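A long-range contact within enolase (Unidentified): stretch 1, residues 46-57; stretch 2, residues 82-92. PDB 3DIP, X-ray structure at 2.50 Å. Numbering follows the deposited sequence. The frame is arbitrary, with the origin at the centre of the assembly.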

# COMPACT_ATOMS: atom_id res chain seq x y z
N ALA A 46 -23.52 30.18 24.03
CA ALA A 46 -22.75 31.28 23.47
C ALA A 46 -22.62 31.20 21.95
O ALA A 46 -22.88 32.20 21.25
CB ALA A 46 -21.40 31.39 24.15
N VAL A 47 -22.27 30.03 21.42
CA VAL A 47 -22.19 29.81 19.97
C VAL A 47 -23.53 30.15 19.30
O VAL A 47 -23.60 30.92 18.31
CB VAL A 47 -21.76 28.34 19.59
CG1 VAL A 47 -21.79 28.12 18.08
CG2 VAL A 47 -20.35 28.00 20.14
N LEU A 48 -24.61 29.60 19.85
CA LEU A 48 -25.92 29.76 19.28
C LEU A 48 -26.31 31.23 19.16
O LEU A 48 -26.83 31.63 18.12
CB LEU A 48 -26.96 28.97 20.09
CG LEU A 48 -26.85 27.45 19.90
CD1 LEU A 48 -27.46 26.71 21.09
CD2 LEU A 48 -27.48 27.02 18.56
N HIS A 49 -25.99 32.02 20.18
CA HIS A 49 -26.39 33.42 20.23
C HIS A 49 -25.39 34.40 19.60
O HIS A 49 -25.79 35.27 18.84
CB HIS A 49 -26.83 33.83 21.64
CG HIS A 49 -28.09 33.16 22.09
ND1 HIS A 49 -29.32 33.41 21.49
CD2 HIS A 49 -28.32 32.23 23.04
CE1 HIS A 49 -30.24 32.66 22.07
NE2 HIS A 49 -29.66 31.93 23.01
N GLU A 50 -24.10 34.26 19.90
CA GLU A 50 -23.08 35.11 19.26
C GLU A 50 -22.87 34.75 17.77
O GLU A 50 -22.66 35.65 16.96
CB GLU A 50 -21.74 35.12 20.05
CG GLU A 50 -20.50 35.61 19.23
CD GLU A 50 -19.16 35.74 20.03
OE1 GLU A 50 -18.44 36.73 19.80
OE2 GLU A 50 -18.80 34.87 20.88
N GLN A 51 -22.95 33.47 17.41
CA GLN A 51 -22.55 33.04 16.05
C GLN A 51 -23.66 32.45 15.16
O GLN A 51 -23.75 32.81 14.00
CB GLN A 51 -21.36 32.08 16.11
CG GLN A 51 -20.13 32.65 16.81
CD GLN A 51 -19.15 31.58 17.22
OE1 GLN A 51 -19.11 31.18 18.40
NE2 GLN A 51 -18.35 31.09 16.27
N THR A 52 -24.47 31.55 15.69
CA THR A 52 -25.43 30.81 14.87
C THR A 52 -26.62 31.68 14.48
O THR A 52 -27.01 31.74 13.30
CB THR A 52 -25.93 29.55 15.62
OG1 THR A 52 -24.82 28.85 16.19
CG2 THR A 52 -26.75 28.63 14.71
N ALA A 53 -27.20 32.33 15.49
CA ALA A 53 -28.33 33.25 15.32
C ALA A 53 -28.18 34.29 14.18
O ALA A 53 -29.04 34.34 13.30
CB ALA A 53 -28.65 33.95 16.65
N PRO A 54 -27.12 35.13 14.20
CA PRO A 54 -26.91 36.00 13.03
C PRO A 54 -26.82 35.28 11.68
O PRO A 54 -27.17 35.86 10.65
CB PRO A 54 -25.59 36.72 13.33
CG PRO A 54 -25.02 36.03 14.55
CD PRO A 54 -26.15 35.41 15.28
N ALA A 55 -26.35 34.03 11.67
CA ALA A 55 -26.15 33.31 10.39
C ALA A 55 -27.43 32.70 9.81
O ALA A 55 -27.55 32.56 8.59
CB ALA A 55 -25.06 32.22 10.53
N ILE A 56 -28.38 32.33 10.66
CA ILE A 56 -29.57 31.60 10.20
C ILE A 56 -30.85 32.45 10.17
O ILE A 56 -31.79 32.17 9.40
CB ILE A 56 -29.79 30.28 11.00
CG1 ILE A 56 -30.06 30.56 12.49
CG2 ILE A 56 -28.60 29.36 10.85
CD1 ILE A 56 -30.59 29.34 13.24
N ILE A 57 -30.89 33.49 11.00
CA ILE A 57 -32.08 34.33 11.07
C ILE A 57 -32.31 35.07 9.75
O ILE A 57 -31.40 35.72 9.23
CB ILE A 57 -32.05 35.23 12.33
CG1 ILE A 57 -32.31 34.36 13.56
CG2 ILE A 57 -33.07 36.40 12.20
CD1 ILE A 57 -32.17 35.06 14.90
N SER A 82 -16.91 19.57 18.61
CA SER A 82 -16.69 20.88 19.24
C SER A 82 -17.99 21.56 19.67
O SER A 82 -19.07 21.19 19.23
CB SER A 82 -16.02 21.79 18.21
OG SER A 82 -16.82 21.85 17.04
N ALA A 83 -17.88 22.58 20.51
CA ALA A 83 -19.07 23.35 20.90
C ALA A 83 -19.78 23.95 19.66
O ALA A 83 -21.01 24.02 19.59
CB ALA A 83 -18.71 24.41 21.94
N GLU A 84 -18.99 24.31 18.65
CA GLU A 84 -19.49 24.77 17.36
C GLU A 84 -20.41 23.73 16.68
O GLU A 84 -21.55 24.05 16.27
CB GLU A 84 -18.30 25.12 16.46
CG GLU A 84 -17.51 26.38 16.88
CD GLU A 84 -16.46 26.15 17.96
OE1 GLU A 84 -16.35 25.05 18.56
OE2 GLU A 84 -15.71 27.11 18.23
N VAL A 85 -19.92 22.49 16.59
CA VAL A 85 -20.64 21.42 15.90
C VAL A 85 -21.81 20.87 16.71
O VAL A 85 -22.83 20.46 16.12
CB VAL A 85 -19.67 20.27 15.45
CG1 VAL A 85 -20.42 18.97 15.12
CG2 VAL A 85 -18.81 20.74 14.26
N ARG A 86 -21.69 20.89 18.04
CA ARG A 86 -22.82 20.55 18.90
C ARG A 86 -24.00 21.52 18.71
O ARG A 86 -25.16 21.11 18.66
CB ARG A 86 -22.40 20.46 20.38
CG ARG A 86 -21.39 19.32 20.62
CD ARG A 86 -21.30 18.87 22.05
NE ARG A 86 -21.13 19.99 22.99
CZ ARG A 86 -19.99 20.64 23.25
NH1 ARG A 86 -20.01 21.61 24.16
NH2 ARG A 86 -18.85 20.35 22.64
N ALA A 87 -23.67 22.81 18.59
CA ALA A 87 -24.65 23.87 18.40
C ALA A 87 -25.31 23.72 17.05
O ALA A 87 -26.54 23.82 16.94
CB ALA A 87 -23.98 25.21 18.50
N ALA A 88 -24.50 23.43 16.04
CA ALA A 88 -25.00 23.14 14.71
C ALA A 88 -25.98 21.96 14.73
O ALA A 88 -27.05 22.03 14.11
CB ALA A 88 -23.86 22.89 13.76
N SER A 89 -25.61 20.89 15.45
CA SER A 89 -26.44 19.67 15.51
C SER A 89 -27.81 19.93 16.12
O SER A 89 -28.82 19.40 15.62
CB SER A 89 -25.73 18.59 16.31
OG SER A 89 -24.39 18.42 15.88
N ALA A 90 -27.84 20.72 17.20
CA ALA A 90 -29.08 21.10 17.86
C ALA A 90 -30.02 21.82 16.91
O ALA A 90 -31.21 21.50 16.86
CB ALA A 90 -28.80 21.94 19.07
N VAL A 91 -29.48 22.76 16.13
CA VAL A 91 -30.28 23.54 15.15
C VAL A 91 -30.76 22.66 14.01
O VAL A 91 -31.93 22.73 13.62
CB VAL A 91 -29.45 24.76 14.60
CG1 VAL A 91 -30.10 25.39 13.40
CG2 VAL A 91 -29.23 25.80 15.70
N ASP A 92 -29.88 21.80 13.49
CA ASP A 92 -30.26 20.87 12.42
C ASP A 92 -31.44 19.96 12.82
O ASP A 92 -32.32 19.71 12.01
CB ASP A 92 -29.08 20.01 11.96
CG ASP A 92 -29.42 19.14 10.75
OD1 ASP A 92 -29.29 19.61 9.60
OD2 ASP A 92 -29.82 17.98 10.96

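Two helices, 46-56 and 83-92, pack across each other at 80°, with their axes 9.3 Å apart at closest approach, and they do so without a single hydrogen bond between them. The contact is made by apolar side chains, and 343 Å² of surface, summed over both sides, is buried in it. Its first rule is the spacing of small and branched residues. On the second helix, Ala 83, Ala 87 and Val 91 stand one turn apart, each with its CA-to-CB bond directed toward the other helix, so that they form a stripe. The first helix answers with Val 47, Leu 48, Thr 52 and Ile 56.

Ala 87 and Val 91 carry most of the apolar contacts on the second helix. The CA atoms of Leu 48 and Ala 87 are 6.1 Å apart, the closest such pair, and the alanine puts only a methyl group between the helices there. That methyl is touched most closely by two larger side chains: Val 47 CG1 lies 3.7 Å from Ala 87 CB, and Leu 48 CG lies 3.9 Å from the same CB. Val 47, in the t rotamer and pointing toward the second helix, spreads its two methyls along it. While CG1 meets Ala 87, CG2 reaches back to the preceding turn, 4.3 Å from Ala 83 CB. Leu 48 starts out sideways, but its m,t conformation brings its end nearer, placing CD2 3.6 Å from Val 91 CG2. Val 91 in turn divides its branches: CG2 takes Leu 48, and CG1 lies 4.0 Å from Ile 56 CD1. The p rotamer of Ile 56 accompanies this reach from the far end of the first helix.

Some packing is against backbone rather than side chain. Val 47 CG1 lies 4.1 Å from Glu 84 CA, and Leu 48 CD2 lies 3.7 Å from Ala 87 O. Close approach to the main chain is possible here because the facing residues are small or turn their side chains aside: the CA-to-CB bond of Glu 84 runs sideways, and its carboxylate is hydrogen-bonded elsewhere in the structure.

Several hydrogen bonds stay within each helix. Thr 52 OG1 makes a weak hydrogen bond back to Val 47 O at 3.2 Å, giving the hydroxyl a partner within its own helix, while Thr 52 CG2 joins the apolar surface 3.9 Å from Val 91 CG2. That same Val 47 O accepts from both Gln 51 N and Thr 52 N, each at 2.8 Å, in a wider pi-type turn spanning 47-52. Pro 54, which has no amide hydrogen to give, sits at a kink farther along and stays out of the contact.

The second helix is anchored at its start by Ser 82, whose OG accepts from Val 85 N at 3.2 Å as an N-cap. On the side away from the contact, Ser 89 OG donates to Val 85 O at 2.6 Å. The design lesson is economical: alanine at the closest CA pair, beside it a glutamate whose CA-to-CB bond runs sideways, branched side chains around them, and no hydrogen bond crossing between the helices; the Thr 52 hydroxyl, which lies at the contact, bonds weakly within its own helix.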